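Charybdin (Charybdis maritima, PDB 2B7U) is a ribosome-inactivating protein, a single-chain plant protein whose fold combines a six-stranded mixed sheet with a set of packed helices. Local coordinates at residues 12-15 with 16-20; 243-246 with 247-251; 222-226 with 227-231; 188-191 with 192-196. All coordinates share one frame; numbering follows the deposited sequence. Where two conformers were deposited one is given.

Interaction 1: 12-15 with 16-20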
# COMPACT_ATOMS: atom_id res chain seq x y z
N VAL A 12 11.09 -2.55 8.19
CA VAL A 12 10.29 -3.51 8.97
C VAL A 12 10.47 -4.89 8.33
O VAL A 12 10.60 -4.99 7.11
CB VAL A 12 8.77 -3.14 9.08
CG1 VAL A 12 8.61 -1.96 10.01
CG2 VAL A 12 8.13 -2.84 7.71
N GLU A 13 10.43 -5.93 9.14
CA GLU A 13 10.71 -7.28 8.66
C GLU A 13 9.66 -8.25 9.20
O GLU A 13 9.30 -8.21 10.37
CB GLU A 13 12.13 -7.69 9.05
CG GLU A 13 12.51 -9.10 8.67
CD GLU A 13 13.97 -9.44 9.00
OE1 GLU A 13 14.71 -8.53 9.49
OE2 GLU A 13 14.37 -10.60 8.78
N LEU A 14 9.16 -9.11 8.33
CA LEU A 14 8.19 -10.13 8.71
C LEU A 14 8.58 -11.49 8.16
O LEU A 14 8.88 -11.61 6.96
CB LEU A 14 6.80 -9.74 8.23
CG LEU A 14 5.64 -10.61 8.71
CD1 LEU A 14 5.45 -10.52 10.21
CD2 LEU A 14 4.37 -10.22 8.00
N ASP A 15 8.60 -12.51 9.02
CA ASP A 15 8.74 -13.88 8.52
C ASP A 15 7.36 -14.50 8.30
O ASP A 15 6.52 -14.48 9.18
CB ASP A 15 9.56 -14.78 9.42
CG ASP A 15 9.93 -16.08 8.71
OD1 ASP A 15 9.13 -17.04 8.70
OD2 ASP A 15 11.02 -16.15 8.08
N ILE A 16 7.17 -15.08 7.12
CA ILE A 16 5.88 -15.58 6.68
C ILE A 16 5.56 -16.98 7.20
O ILE A 16 4.40 -17.34 7.26
CB ILE A 16 5.79 -15.55 5.12
CG1 ILE A 16 6.27 -14.22 4.56
CG2 ILE A 16 4.37 -15.83 4.63
CD1 ILE A 16 5.53 -13.04 5.13
N GLU A 17 6.57 -17.77 7.59
CA GLU A 17 6.33 -19.19 7.91
C GLU A 17 5.36 -19.44 9.07
O GLU A 17 4.45 -20.27 8.94
CB GLU A 17 7.65 -19.91 8.17
CG GLU A 17 7.49 -21.40 8.34
CD GLU A 17 8.79 -22.11 8.65
OE1 GLU A 17 9.85 -21.44 8.66
OE2 GLU A 17 8.74 -23.33 8.91
N ARG A 18 5.54 -18.72 10.17
CA ARG A 18 4.70 -18.89 11.38
C ARG A 18 3.54 -17.87 11.43
O ARG A 18 2.87 -17.73 12.46
CB ARG A 18 5.57 -18.83 12.65
CG ARG A 18 5.61 -17.52 13.49
CD ARG A 18 5.89 -16.28 12.66
NE ARG A 18 5.55 -15.04 13.38
CZ ARG A 18 5.20 -13.90 12.78
NH1 ARG A 18 5.12 -13.83 11.46
NH2 ARG A 18 4.92 -12.81 13.50
N LEU A 19 3.32 -17.16 10.32
CA LEU A 19 2.38 -16.04 10.27
C LEU A 19 0.96 -16.51 10.63
O LEU A 19 0.48 -17.50 10.08
CB LEU A 19 2.38 -15.43 8.86
CG LEU A 19 2.52 -13.93 8.62
CD1 LEU A 19 1.82 -13.55 7.32
CD2 LEU A 19 2.05 -13.10 9.75
N THR A 20 0.30 -15.78 11.52
CA THR A 20 -1.10 -16.03 11.84
C THR A 20 -1.91 -14.76 11.61
O THR A 20 -1.33 -13.68 11.42
CB THR A 20 -1.30 -16.47 13.30
OG1 THR A 20 -1.00 -15.38 14.19
CG2 THR A 20 -0.40 -17.64 13.62
O HOH W 1 10.78 -19.12 7.70

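Interaction 2: 243-246 with 247-251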
# COMPACT_ATOMS: atom_id res chain seq x y z
N VAL A 243 -4.04 7.85 6.52
CA VAL A 243 -4.57 8.90 5.65
C VAL A 243 -3.47 9.57 4.83
O VAL A 243 -2.48 10.00 5.40
CB VAL A 243 -5.29 9.97 6.50
CG1 VAL A 243 -5.89 11.01 5.61
CG2 VAL A 243 -6.34 9.31 7.41
N GLU A 244 -3.64 9.68 3.51
CA GLU A 244 -2.69 10.42 2.68
C GLU A 244 -2.81 11.92 2.93
O GLU A 244 -3.90 12.39 3.22
CB GLU A 244 -2.98 10.14 1.20
CG GLU A 244 -1.83 10.47 0.33
CD GLU A 244 -2.11 10.34 -1.12
OE1 GLU A 244 -3.11 10.90 -1.59
OE2 GLU A 244 -1.27 9.73 -1.84
N GLN A 245 -1.72 12.67 2.79
CA GLN A 245 -1.74 14.13 3.06
C GLN A 245 -1.28 14.91 1.83
O GLN A 245 -0.11 15.21 1.68
CB GLN A 245 -0.84 14.47 4.26
CG GLN A 245 -1.01 15.91 4.68
CD GLN A 245 -0.18 16.32 5.88
OE1 GLN A 245 -0.43 17.40 6.43
NE2 GLN A 245 0.79 15.47 6.31
N HIS A 246 -2.23 15.25 0.96
CA HIS A 246 -1.95 16.07 -0.21
C HIS A 246 -1.71 17.54 0.21
O HIS A 246 -2.38 18.06 1.09
CB HIS A 246 -3.13 15.96 -1.18
CG HIS A 246 -2.86 16.58 -2.51
ND1 HIS A 246 -2.59 15.85 -3.65
CD2 HIS A 246 -2.79 17.88 -2.88
CE1 HIS A 246 -2.37 16.66 -4.66
NE2 HIS A 246 -2.50 17.90 -4.23
N PRO A 247 -0.71 18.22 -0.39
CA PRO A 247 -0.44 19.64 -0.07
C PRO A 247 -1.64 20.59 -0.17
O PRO A 247 -1.68 21.58 0.54
CB PRO A 247 0.62 20.04 -1.10
CG PRO A 247 1.31 18.79 -1.40
CD PRO A 247 0.28 17.69 -1.35
N ASP A 248 -2.56 20.33 -1.08
CA ASP A 248 -3.79 21.14 -1.18
C ASP A 248 -4.58 21.18 0.13
O ASP A 248 -5.34 22.12 0.36
CB ASP A 248 -4.71 20.65 -2.28
CG ASP A 248 -4.16 20.90 -3.70
OD1 ASP A 248 -4.84 20.44 -4.65
OD2 ASP A 248 -3.10 21.54 -3.87
N THR A 249 -4.41 20.19 1.00
CA THR A 249 -5.13 20.18 2.28
C THR A 249 -4.63 21.25 3.25
O THR A 249 -5.32 21.56 4.26
CB THR A 249 -5.08 18.79 2.94
OG1 THR A 249 -3.73 18.46 3.26
CG2 THR A 249 -5.68 17.72 2.04
N ARG A 250 -3.46 21.82 2.94
CA ARG A 250 -2.81 22.84 3.77
C ARG A 250 -2.95 24.22 3.13
O ARG A 250 -2.42 25.20 3.68
CB ARG A 250 -1.32 22.52 3.95
CG ARG A 250 -0.99 21.05 3.92
CD ARG A 250 -0.56 20.53 5.24
NE ARG A 250 0.69 21.14 5.63
CZ ARG A 250 1.55 20.66 6.52
NH1 ARG A 250 1.35 19.52 7.14
NH2 ARG A 250 2.64 21.36 6.79
N SER A 251 -3.59 24.31 1.97
CA SER A 251 -3.87 25.62 1.34
C SER A 251 -4.75 26.42 2.31
O SER A 251 -5.51 25.86 3.11
CB SER A 251 -4.57 25.49 -0.03
OG SER A 251 -3.68 25.12 -1.11
O HOH W 2 -2.99 18.51 6.00

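Interaction 3: 222-226 with 227-231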
# COMPACT_ATOMS: atom_id res chain seq x y z
N PRO A 222 -21.83 13.03 0.81
CA PRO A 222 -21.96 11.63 1.18
C PRO A 222 -21.48 10.64 0.11
O PRO A 222 -21.71 10.86 -1.08
CB PRO A 222 -23.46 11.48 1.41
CG PRO A 222 -23.90 12.78 1.85
CD PRO A 222 -23.09 13.76 1.01
N GLN A 223 -20.85 9.55 0.56
CA GLN A 223 -20.27 8.54 -0.30
C GLN A 223 -21.01 7.23 -0.06
O GLN A 223 -21.53 7.00 1.02
CB GLN A 223 -18.80 8.37 0.04
CG GLN A 223 -18.02 9.66 -0.05
CD GLN A 223 -17.88 10.16 -1.45
OE1 GLN A 223 -17.46 9.43 -2.34
NE2 GLN A 223 -18.26 11.42 -1.67
N THR A 224 -21.04 6.37 -1.07
CA THR A 224 -21.61 5.05 -0.89
C THR A 224 -20.48 4.03 -0.90
O THR A 224 -19.69 3.97 -1.86
CB THR A 224 -22.63 4.77 -2.00
OG1 THR A 224 -23.68 5.74 -1.92
CG2 THR A 224 -23.22 3.39 -1.83
N ILE A 225 -20.44 3.18 0.13
CA ILE A 225 -19.44 2.11 0.27
C ILE A 225 -20.16 0.84 0.70
O ILE A 225 -20.94 0.87 1.64
CB ILE A 225 -18.37 2.45 1.33
CG1 ILE A 225 -17.60 3.71 0.91
CG2 ILE A 225 -17.41 1.27 1.53
CD1 ILE A 225 -16.59 4.21 1.93
N TYR A 226 -19.88 -0.26 -0.00
CA TYR A 226 -20.52 -1.56 0.27
C TYR A 226 -22.04 -1.39 0.35
O TYR A 226 -22.69 -2.00 1.21
CB TYR A 226 -20.00 -2.14 1.58
CG TYR A 226 -20.14 -3.65 1.77
CD1 TYR A 226 -20.03 -4.21 3.03
CD2 TYR A 226 -20.35 -4.50 0.70
CE1 TYR A 226 -20.13 -5.58 3.22
CE2 TYR A 226 -20.47 -5.88 0.89
CZ TYR A 226 -20.35 -6.41 2.15
OH TYR A 226 -20.47 -7.79 2.34
N GLY A 227 -22.61 -0.58 -0.53
CA GLY A 227 -24.04 -0.38 -0.60
C GLY A 227 -24.67 0.45 0.52
O GLY A 227 -25.90 0.55 0.61
N LYS A 228 -23.83 1.08 1.34
CA LYS A 228 -24.29 1.88 2.48
C LYS A 228 -23.87 3.33 2.28
O LYS A 228 -22.76 3.58 1.80
CB LYS A 228 -23.65 1.39 3.76
CG LYS A 228 -23.97 -0.03 4.14
CD LYS A 228 -23.08 -0.52 5.31
CE LYS A 228 -22.86 0.52 6.45
NZ LYS A 228 -21.52 1.27 6.43
N ILE A 229 -24.72 4.26 2.69
CA ILE A 229 -24.41 5.67 2.56
C ILE A 229 -23.60 6.15 3.77
O ILE A 229 -23.98 5.93 4.92
CB ILE A 229 -25.69 6.52 2.30
CG1 ILE A 229 -26.34 6.03 1.00
CG2 ILE A 229 -25.34 7.99 2.21
CD1 ILE A 229 -27.76 6.54 0.74
N ILE A 230 -22.47 6.79 3.48
CA ILE A 230 -21.54 7.32 4.48
C ILE A 230 -21.67 8.84 4.44
O ILE A 230 -21.22 9.50 3.51
CB ILE A 230 -20.09 6.91 4.14
CG1 ILE A 230 -20.02 5.42 3.80
CG2 ILE A 230 -19.15 7.30 5.27
CD1 ILE A 230 -20.51 4.47 4.85
N LYS A 231 -22.31 9.38 5.47
CA LYS A 231 -22.84 10.73 5.43
C LYS A 231 -21.89 11.81 5.90
O LYS A 231 -22.08 12.98 5.55
CB LYS A 231 -24.14 10.81 6.25
CG LYS A 231 -25.34 10.24 5.51
CD LYS A 231 -26.67 10.75 6.10
CE LYS A 231 -26.88 12.28 5.96
NZ LYS A 231 -26.87 12.80 4.53
O HOH W 3 -20.26 0.59 4.39

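Interaction 4: 188-191 with 192-196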
# COMPACT_ATOMS: atom_id res chain seq x y z
N VAL A 188 -8.06 -17.07 -1.16
CA VAL A 188 -8.72 -15.94 -0.53
C VAL A 188 -8.76 -14.86 -1.58
O VAL A 188 -7.71 -14.39 -2.00
CB VAL A 188 -7.93 -15.46 0.69
CG1 VAL A 188 -8.54 -14.18 1.26
CG2 VAL A 188 -7.87 -16.56 1.74
N LYS A 189 -9.96 -14.51 -2.04
CA LYS A 189 -10.11 -13.43 -3.02
C LYS A 189 -10.41 -12.12 -2.33
O LYS A 189 -10.92 -12.09 -1.20
CB LYS A 189 -11.22 -13.74 -4.04
CG LYS A 189 -12.65 -13.57 -3.53
CD LYS A 189 -13.62 -13.30 -4.68
CE LYS A 189 -15.07 -13.25 -4.20
NZ LYS A 189 -15.35 -12.15 -3.24
N LEU A 190 -10.12 -11.02 -3.01
CA LEU A 190 -10.48 -9.70 -2.54
C LEU A 190 -11.89 -9.39 -3.02
O LEU A 190 -12.14 -9.47 -4.21
CB LEU A 190 -9.51 -8.69 -3.14
CG LEU A 190 -9.73 -7.21 -2.82
CD1 LEU A 190 -9.20 -6.86 -1.44
CD2 LEU A 190 -9.06 -6.36 -3.87
N PRO A 191 -12.83 -9.06 -2.10
CA PRO A 191 -14.17 -8.67 -2.53
C PRO A 191 -14.13 -7.46 -3.46
O PRO A 191 -13.34 -6.56 -3.24
CB PRO A 191 -14.88 -8.33 -1.22
CG PRO A 191 -14.13 -9.09 -0.18
CD PRO A 191 -12.72 -9.08 -0.63
N GLN A 192 -14.98 -7.45 -4.48
CA GLN A 192 -14.96 -6.37 -5.47
C GLN A 192 -15.19 -5.00 -4.83
O GLN A 192 -14.61 -4.00 -5.27
CB GLN A 192 -15.98 -6.63 -6.59
CG GLN A 192 -15.77 -5.73 -7.82
CD GLN A 192 -16.50 -6.22 -9.06
OE1 GLN A 192 -16.05 -6.01 -10.19
NE2 GLN A 192 -17.64 -6.87 -8.86
N TRP A 193 -16.02 -4.93 -3.80
CA TRP A 193 -16.30 -3.64 -3.17
C TRP A 193 -15.04 -3.04 -2.54
O TRP A 193 -14.86 -1.82 -2.51
CB TRP A 193 -17.44 -3.74 -2.17
CG TRP A 193 -17.17 -4.36 -0.83
CD1 TRP A 193 -17.34 -5.67 -0.47
CD2 TRP A 193 -16.72 -3.68 0.34
NE1 TRP A 193 -17.01 -5.84 0.85
CE2 TRP A 193 -16.64 -4.63 1.38
CE3 TRP A 193 -16.39 -2.35 0.62
CZ2 TRP A 193 -16.23 -4.29 2.66
CZ3 TRP A 193 -16.00 -2.02 1.90
CH2 TRP A 193 -15.92 -2.98 2.90
N MET A 194 -14.18 -3.91 -2.01
CA MET A 194 -12.91 -3.46 -1.44
C MET A 194 -11.97 -2.95 -2.53
O MET A 194 -11.23 -1.98 -2.32
CB MET A 194 -12.25 -4.58 -0.62
CG MET A 194 -13.03 -4.90 0.60
SD MET A 194 -12.25 -6.15 1.64
CE MET A 194 -13.56 -6.36 2.85
N GLN A 195 -11.97 -3.57 -3.70
CA GLN A 195 -11.23 -2.99 -4.83
C GLN A 195 -11.81 -1.64 -5.29
O GLN A 195 -11.12 -0.60 -5.38
CB GLN A 195 -11.23 -3.96 -6.01
CG GLN A 195 -10.46 -3.43 -7.20
CD GLN A 195 -10.68 -4.25 -8.43
OE1 GLN A 195 -11.82 -4.45 -8.87
NE2 GLN A 195 -9.61 -4.74 -9.01
N ASN A 196 -13.10 -1.62 -5.57
CA ASN A 196 -13.68 -0.50 -6.28
C ASN A 196 -14.15 0.66 -5.40
O ASN A 196 -14.14 1.85 -5.82
CB ASN A 196 -14.88 -0.97 -7.09
CG ASN A 196 -14.52 -1.91 -8.21
OD1 ASN A 196 -15.39 -2.62 -8.74
ND2 ASN A 196 -13.26 -1.92 -8.60

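Interaction 1: 12-15 with 16-20
Ile16, the first residue past the strand, lays its side chain across that of Leu14 at about a right angle, Ile16 CD1 lying 4.2 Å from Leu14 CD2; it also packs on Leu138 and Val142 of helix 135-147. Glu17 follows and gives its backbone N to Asp15 OD1 (2.9 Å, N-H...O 151°). The carboxylate is met from above its plane, having been swung forward along the chain by a first torsion of -167° that sets CG of Asp15 beside its own carbonyl carbon. The Glu17 and Asp15 carboxylates come as near as 4.5 Å (OE1 to OD1), and a water within bonding distance of both oxygens may ease the repulsion. Arg18 bends at its second torsion and doubles back. Its NH1 makes a weak bond to Asp15 O (2.8 Å, N-H...O 120°), and Leu14 CD1 lies at the guanidinium edge, 3.6 Å from Arg18 NH1. Leu19 crosses Leu14 at about a right angle, Leu19 CD2 lying 4.1 Å from Leu14 CD2. Its backbone N bonds to Ile16 O. Thr20 then caps helix 21-35 with its side chain, and Lys135 holds the carbonyls of Glu17 and Leu19. Bonding from Asp15 OD1 to the N two residues on defines an Asx turn, here overlapping a type I turn (16-19) between strand 7-15, an edge strand of the six-stranded sheet, and helix 21-35.

Interaction 2: 243-246 with 247-251
Thr249 grips the carbonyl of His246 twice. Its OG1 donates to His246 O at 2.6 Å, nearly along the C=O axis, while its backbone N reaches the same His246 O at 2.9 Å from well above the carbonyl plane. A first torsion of 63° puts OG1 between the backbone N and carbonyl carbon of Thr249 and lets both donors face one oxygen. Beside this, Pro247 CD lies over one face of the His246 imidazole, 3.7 Å from the ring centroid in a CH-pi contact, and Asp248 N sits at the ring edge, 3.0 Å from His246 CD2. The Asp248 side chain runs alongside the ring, pointing the same way. Further out, the twice-bent Arg250 brings NH1 to Gln245 OE1 (2.9 Å, N-H...O 155°), in the plane of the guanidinium but above that of the Gln245 amide. A water donates to both Gln245 OE1 and Thr249 OG1. In the second shell Gln245 NE2 binds Leu46 O, and Lys211 NZ bonds to Asp248 O, in the 3-10 segment 247-250. Chemically, the Gln245 amide has its orientation defined from both ends, and the Thr249 hydroxyl is satisfied as donor and acceptor at once.

Interaction 3: 222-226 with 227-231
Ile225 and Ile230 pack diagonally across a two-stranded beta hairpin, with Ile225 CD1 4.1 Å from Ile230 CG1 and the two side chains crossing obliquely. Strand alternation puts both on one face, with Gln223 and Lys228. CG1 sits beside the backbone N in each (chi1 -61° in Ile225), but the Ile225 arm is extended and that of Ile230 folded. Both isoleucines are buried there: Phe205, Leu236 and Phe239 pack against Ile225, and the last two also meet Ile230. The other face holds Thr224 and Ile229, a non-hydrogen-bonded pair, where the hydroxyl is the threonine branch nearer Ile229, Thr224 OG1 lying 4.0 Å from Ile229 CG1, while CG2 lies by the Lys228 backbone. Next to it Ile229 CG2 touches Pro222 CB at 4.0 Å. Gln223 with Ile230 and Ile225 with Lys228 are the hydrogen-bonded pairs, four bonds in all; the shortest, Ile230 N to Gln223 O at 2.6 Å, is nearly straight (N-H...O 167°). A type I' turn joins the strands, its middle residues Tyr226 and Gly227 both having positive phi, as this turn requires. Asp197 accepts the backbone N-H of Tyr226. Lys228 bends at its last two torsions and brings NZ to a sulfonate oxygen of a bound MES molecule and to a water, and that same water donates to Ile225 O at 2.8 Å.

Interaction 4: 188-191 with 192-196
Pro191 is the closely packed part of the junction. Its ring meets two residues of the first helical turn: Pro191 CD lies 3.7 Å from Met194 SD, and Pro191 CB lies 3.7 Å from Trp193 CD1, approaching the indole obliquely. Met194 is placed for this by a first torsion of -67°, which keeps CG beside the backbone N and sends the extended chain back over the proline; on the way its CG passes over the centre of one face of the Trp193 ring. Leu190 fills the adjacent side with its two branches split between neighbours, CD1 touching Met194 CB at 3.9 Å and CD2 touching Gln195 CB, also at 3.9 Å. These contacts lie at the N-terminus of helix 192-199. Pro191 occupies the N-cap position but has no polar side chain for capping; its O begins the helical bonding, taking weak bonds from Met194 N at 3.0 Å, strongly bent (N-H...O 126°), and from Gln195 N at 3.3 Å, straighter but long. Phe178 and His177 of helix 172-180 pack on Leu190 and Pro191 respectively. The outer side is much looser. Gln192 touches the preceding residues mainly through CB, 3.7 Å from Pro191 C, while the rest of its extended chain runs off the exposed flank of the helix. Asn196 is exposed as well and makes its backbone bond to Gln192 O, one helical turn back.

How the interactions relate
Interactions 3 and 4 are the pair that touch, although their centres are about 16 Å apart. The stacked rings of Tyr226 and Trp193 approach to 3.4 Å (Tyr226 CE2 to Trp193 CD1), and Ile225 CG2 lies 3.6 Å from Trp193 CZ3, so the hairpin turn rests on the start of helix 192-199. A bound MES molecule lies beside this junction, its nearest atoms about 3 Å from the Tyr226 side chain and about 4 Å from that of Trp193. Interactions 1 and 2 stand on opposite sides of the chain's centre, their nearest atoms about 16 Å apart, and neither touches the 3-4 pair; interaction 1 comes within about 12 Å of interaction 4 (nearest atoms).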